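Local coordinates for protein phosphatase Slingshot homolog 2 (Homo sapiens, PDB 2NT2), which dephosphorylates and activates the actin-depolymerising factor cofilin through this catalytic domain, which belongs to the protein-tyrosine phosphatase family and its dual-specificity branch, at residues D62-A65 / Y66-D69; Y71-I74 / S75-K78. The protein carries 1 engineered substitution. All blocks are in the same frame, centred on the assembly; numbering follows the deposited sequence.

Interaction 1: D62-A65 / Y66-D69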
loop_
_atom_site.group_PDB
_atom_site.type_symbol
_atom_site.label_atom_id
_atom_site.label_comp_id
_atom_site.label_asym_id
_atom_site.label_seq_id
_atom_site.Cartn_x
_atom_site.Cartn_y
_atom_site.Cartn_z
ATOM N N ASP A 62 10.174 -2.768 -10.564
ATOM C CA ASP A 62 9.133 -2.066 -11.310
ATOM C C ASP A 62 7.774 -2.274 -10.640
ATOM O O ASP A 62 7.052 -3.213 -10.972
ATOM C CB ASP A 62 9.111 -2.525 -12.759
ATOM C CG ASP A 62 7.967 -1.981 -13.587
ATOM O OD1 ASP A 62 7.245 -1.072 -13.131
ATOM O OD2 ASP A 62 7.767 -2.481 -14.714
ATOM N N LEU A 63 7.442 -1.393 -9.704
ATOM C CA LEU A 63 6.185 -1.469 -8.967
ATOM C C LEU A 63 5.008 -0.993 -9.815
ATOM O O LEU A 63 3.875 -1.449 -9.653
ATOM C CB LEU A 63 6.271 -0.614 -7.703
ATOM C CG LEU A 63 6.484 -1.334 -6.376
ATOM C CD1 LEU A 63 6.290 -0.354 -5.224
ATOM C CD2 LEU A 63 5.553 -2.528 -6.260
ATOM N N LEU A 64 5.308 -0.063 -10.708
ATOM C CA LEU A 64 4.347 0.451 -11.673
ATOM C C LEU A 64 3.551 -0.672 -12.323
ATOM O O LEU A 64 2.318 -0.615 -12.379
ATOM C CB LEU A 64 5.063 1.279 -12.741
ATOM C CG LEU A 64 4.198 2.078 -13.716
ATOM C CD1 LEU A 64 2.908 2.540 -13.067
ATOM C CD2 LEU A 64 4.972 3.274 -14.256
ATOM N N ALA A 65 4.236 -1.712 -12.784
ATOM C CA ALA A 65 3.566 -2.856 -13.387
ATOM C C ALA A 65 2.565 -3.522 -12.457
ATOM O O ALA A 65 1.707 -4.289 -12.900
ATOM C CB ALA A 65 4.605 -3.857 -13.870
ATOM N N TYR A 66 2.615 -3.269 -11.149
ATOM C CA TYR A 66 1.712 -3.971 -10.243
ATOM C C TYR A 66 0.603 -3.093 -9.676
ATOM O O TYR A 66 -0.178 -3.607 -8.859
ATOM C CB TYR A 66 2.485 -4.546 -9.058
ATOM C CG TYR A 66 3.583 -5.533 -9.336
ATOM C CD1 TYR A 66 4.887 -5.112 -9.573
ATOM C CD2 TYR A 66 3.329 -6.900 -9.355
ATOM C CE1 TYR A 66 5.898 -6.019 -9.824
ATOM C CE2 TYR A 66 4.336 -7.814 -9.605
ATOM C CZ TYR A 66 5.620 -7.372 -9.841
ATOM O OH TYR A 66 6.623 -8.284 -10.091
ATOM N N TRP A 67 0.500 -1.804 -10.013
ATOM C CA TRP A 67 -0.428 -0.967 -9.257
ATOM C C TRP A 67 -1.892 -1.245 -9.623
ATOM O O TRP A 67 -2.773 -0.916 -8.814
ATOM C CB TRP A 67 -0.220 0.505 -9.286
ATOM C CG TRP A 67 1.023 1.268 -9.195
ATOM C CD1 TRP A 67 1.360 2.155 -10.180
ATOM C CD2 TRP A 67 2.092 1.352 -8.246
ATOM N NE1 TRP A 67 2.561 2.777 -9.910
ATOM C CE2 TRP A 67 3.025 2.289 -8.719
ATOM C CE3 TRP A 67 2.329 0.698 -7.032
ATOM C CZ2 TRP A 67 4.195 2.607 -8.026
ATOM C CZ3 TRP A 67 3.488 1.015 -6.351
ATOM C CH2 TRP A 67 4.398 1.955 -6.844
ATOM N N ASN A 68 -2.200 -1.827 -10.777
ATOM C CA ASN A 68 -3.613 -2.096 -11.069
ATOM C C ASN A 68 -4.079 -3.357 -10.345
ATOM O O ASN A 68 -5.236 -3.479 -9.963
ATOM C CB ASN A 68 -3.853 -2.201 -12.569
ATOM C CG ASN A 68 -5.222 -2.750 -12.919
ATOM O OD1 ASN A 68 -5.371 -3.952 -13.151
ATOM N ND2 ASN A 68 -6.228 -1.887 -12.978
ATOM N N ASP A 69 -3.135 -4.265 -10.134
ATOM C CA ASP A 69 -3.325 -5.444 -9.303
ATOM C C ASP A 69 -3.600 -5.010 -7.863
ATOM O O ASP A 69 -4.505 -5.496 -7.191
ATOM C CB ASP A 69 -2.073 -6.318 -9.301
ATOM C CG ASP A 69 -1.860 -7.111 -10.568
ATOM O OD1 ASP A 69 -2.620 -6.922 -11.541
ATOM O OD2 ASP A 69 -0.917 -7.936 -10.590
HETATM O O HOH W 1 -0.804 -4.246 -12.583
#
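L63 and L64 both pack on the indole of W67, and between them they make the dense half of this local turn. L63 crosses the indole at about a right angle, its CB set over the CH2 corner of the face, 3.3 Å from W67 CH2, with CD1 close to CZ3. L64 CA covers the same face over the five-membered ring, 3.7 Å from its centroid and 22° off the normal, a CH-pi contact. The CG of L64, anti to the backbone N (chi1 -171°), carries CD1 to within 3.2 Å of W67 NE1, which it reaches from the flank. Replacing W67 with an alanine would probably strip both leucines of this shared surface and open a gap facing helix 94-107, where S97, T98 and A101 touch the indole, and Y138, which meets it edge-to-face.

The turn itself is closed by backbone bonds, Y66 N to L63 O at 2.7 Å and W67 N to L64 O at 3.2 Å. Q134 of helix 129-143 accepts a further bond from L63 N. The Y66 ring, which touches I53 and V55, presents its CD1 edge to D62 O at 3.2 Å.

Toward solvent the contact thins. D62 OD1 accepts from A65 N at 3.1 Å in an Asx motif, the donor standing above the carboxylate plane. A65 is exposed, and its O accepts a hydrogen bond from a water 2.5 Å away, which receives only a weak bond from D69 N. Apolar packing therefore fixes the buried side and the outer side relies on the Asx carboxylate and water, with the backbone bonds closing the turn between them, a division consistent with a helix start seated against the core near the engineered active-site residue S88.

Interaction 2: Y71-I74 / S75-K78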
loop_
_atom_site.group_PDB
_atom_site.type_symbol
_atom_site.label_atom_id
_atom_site.label_comp_id
_atom_site.label_asym_id
_atom_site.label_seq_id
_atom_site.Cartn_x
_atom_site.Cartn_y
_atom_site.Cartn_z
ATOM N N TYR A 71 -4.517 -1.982 -7.041
ATOM C CA TYR A 71 -5.792 -1.293 -7.145
ATOM C C TYR A 71 -6.958 -2.269 -6.986
ATOM O O TYR A 71 -7.876 -2.002 -6.207
ATOM C CB TYR A 71 -5.932 -0.570 -8.496
ATOM C CG TYR A 71 -7.249 0.173 -8.595
ATOM C CD1 TYR A 71 -7.396 1.416 -7.984
ATOM C CD2 TYR A 71 -8.335 -0.343 -9.283
ATOM C CE1 TYR A 71 -8.586 2.114 -8.060
ATOM C CE2 TYR A 71 -9.531 0.348 -9.365
ATOM C CZ TYR A 71 -9.650 1.577 -8.751
ATOM O OH TYR A 71 -10.832 2.274 -8.824
ATOM N N LYS A 72 -6.907 -3.358 -7.738
ATOM C CA LYS A 72 -7.937 -4.386 -7.769
ATOM C C LYS A 72 -8.251 -4.924 -6.373
ATOM O O LYS A 72 -9.406 -5.038 -5.970
ATOM C CB LYS A 72 -7.488 -5.538 -8.676
ATOM C CG LYS A 72 -8.599 -6.231 -9.436
ATOM C CD LYS A 72 -8.795 -7.670 -8.978
ATOM C CE LYS A 72 -10.255 -8.001 -8.712
ATOM N NZ LYS A 72 -10.800 -7.242 -7.549
ATOM N N PHE A 73 -7.194 -5.280 -5.651
ATOM C CA PHE A 73 -7.334 -5.859 -4.329
ATOM C C PHE A 73 -7.930 -4.869 -3.332
ATOM O O PHE A 73 -8.889 -5.200 -2.634
ATOM C CB PHE A 73 -5.974 -6.360 -3.831
ATOM C CG PHE A 73 -6.079 -7.214 -2.575
ATOM C CD1 PHE A 73 -6.644 -8.477 -2.641
ATOM C CD2 PHE A 73 -5.611 -6.747 -1.359
ATOM C CE1 PHE A 73 -6.746 -9.264 -1.512
ATOM C CE2 PHE A 73 -5.712 -7.530 -0.225
ATOM C CZ PHE A 73 -6.276 -8.791 -0.302
ATOM N N ILE A 74 -7.348 -3.677 -3.272
ATOM C CA ILE A 74 -7.769 -2.662 -2.314
ATOM C C ILE A 74 -9.211 -2.240 -2.582
ATOM O O ILE A 74 -9.978 -1.996 -1.657
ATOM C CB ILE A 74 -6.882 -1.401 -2.378
ATOM C CG1 ILE A 74 -5.402 -1.629 -2.065
ATOM C CG2 ILE A 74 -7.452 -0.307 -1.484
ATOM C CD1 ILE A 74 -4.538 -0.414 -2.324
ATOM N N SER A 75 -9.544 -2.142 -3.866
ATOM C CA SER A 75 -10.903 -1.872 -4.313
ATOM C C SER A 75 -11.826 -2.999 -3.848
ATOM O O SER A 75 -12.973 -2.781 -3.462
ATOM C CB SER A 75 -10.941 -1.715 -5.833
ATOM O OG SER A 75 -12.002 -2.444 -6.424
ATOM N N LYS A 76 -11.291 -4.213 -3.874
ATOM C CA LYS A 76 -11.996 -5.386 -3.371
ATOM C C LYS A 76 -12.338 -5.237 -1.896
ATOM O O LYS A 76 -13.458 -5.527 -1.476
ATOM C CB LYS A 76 -11.144 -6.633 -3.604
ATOM C CG LYS A 76 -11.720 -7.911 -3.016
ATOM C CD LYS A 76 -10.836 -9.101 -3.368
ATOM C CE LYS A 76 -11.627 -10.403 -3.363
ATOM N NZ LYS A 76 -10.791 -11.547 -3.825
ATOM N N ALA A 77 -11.388 -4.756 -1.099
ATOM C CA ALA A 77 -11.624 -4.609 0.335
ATOM C C ALA A 77 -12.841 -3.721 0.590
ATOM O O ALA A 77 -13.805 -4.140 1.225
ATOM C CB ALA A 77 -10.397 -4.062 1.038
ATOM N N LYS A 78 -12.790 -2.505 0.070
ATOM C CA LYS A 78 -13.901 -1.563 0.136
ATOM C C LYS A 78 -15.208 -2.203 -0.321
ATOM O O LYS A 78 -16.267 -1.971 0.258
ATOM C CB LYS A 78 -13.597 -0.328 -0.713
ATOM C CG LYS A 78 -14.694 0.136 -1.652
ATOM C CD LYS A 78 -14.132 0.948 -2.811
ATOM C CE LYS A 78 -14.240 0.165 -4.112
ATOM N NZ LYS A 78 -14.032 1.032 -5.300
#
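Y71 O and S75 N form one of the two shortest sound polar bonds here, and the straighter, 2.9 Å long with an N-H...O angle of 158°. One residue on, K76 N reaches K72 O over 2.9 Å, but its angle of 140° makes a more bent bond. K78 N to I74 O, at 3.3 Å, is weak, although nearly straight.

The side chains add little direct contact across this turn. S75 CB lies 4.3 Å from CE2 of the Y71 ring, approaching it obliquely. K72 is bent at its second, third and fourth torsions, and this folding brings NZ back to 4.0 Å from K76 CB. K76 instead runs out extended beyond CG, which is anti to the backbone N (chi1 175°), and its CD passes F73 CD1 at 4.3 Å. K72 NZ and K76 NZ remain 5.7 Å apart, a like-charge pair that would probably be mildly unfavourable; K76 NZ also has a long, weak ion pair with E49.

F73, I74 and A77 are buried, and their partners identify the inward side of the helix. F73 and A77 touch C84 of strand 83-87, while I74 rests on L34 and A77 on Y32 of strand 30-35. Y71, partly exposed, marks the flank facing helix 94-107, where it makes a cation-pi contact with K105. Successive i to i+4 bonds, apolar residues facing the sheet, K72 and K78 on the exposed side and K76 at the border of the sheet together describe an amphipathic alpha-helix packed on the central sheet of the alpha/beta phosphatase fold.

In the fold
Interactions 1 and 2 follow one another along the chain, 62-69 and then 71-78, with centres about 14 Å apart, and both draw on helix 67-79. The first spans the passage from the loop after strand 49-52 into that helix; the second covers its later turns. Apart from adjoining in sequence, their segments do not touch. Each centre lies about 11 Å from that of the chain, and helix 94-107 touches both. Helix 129-143 borders the first, while strands 30-35 and 83-87 border the second. L63, in the loop just before helix 67-79, has its side chain about 8 Å from that of the engineered active-site residue S88, and the helix runs on to the sheet.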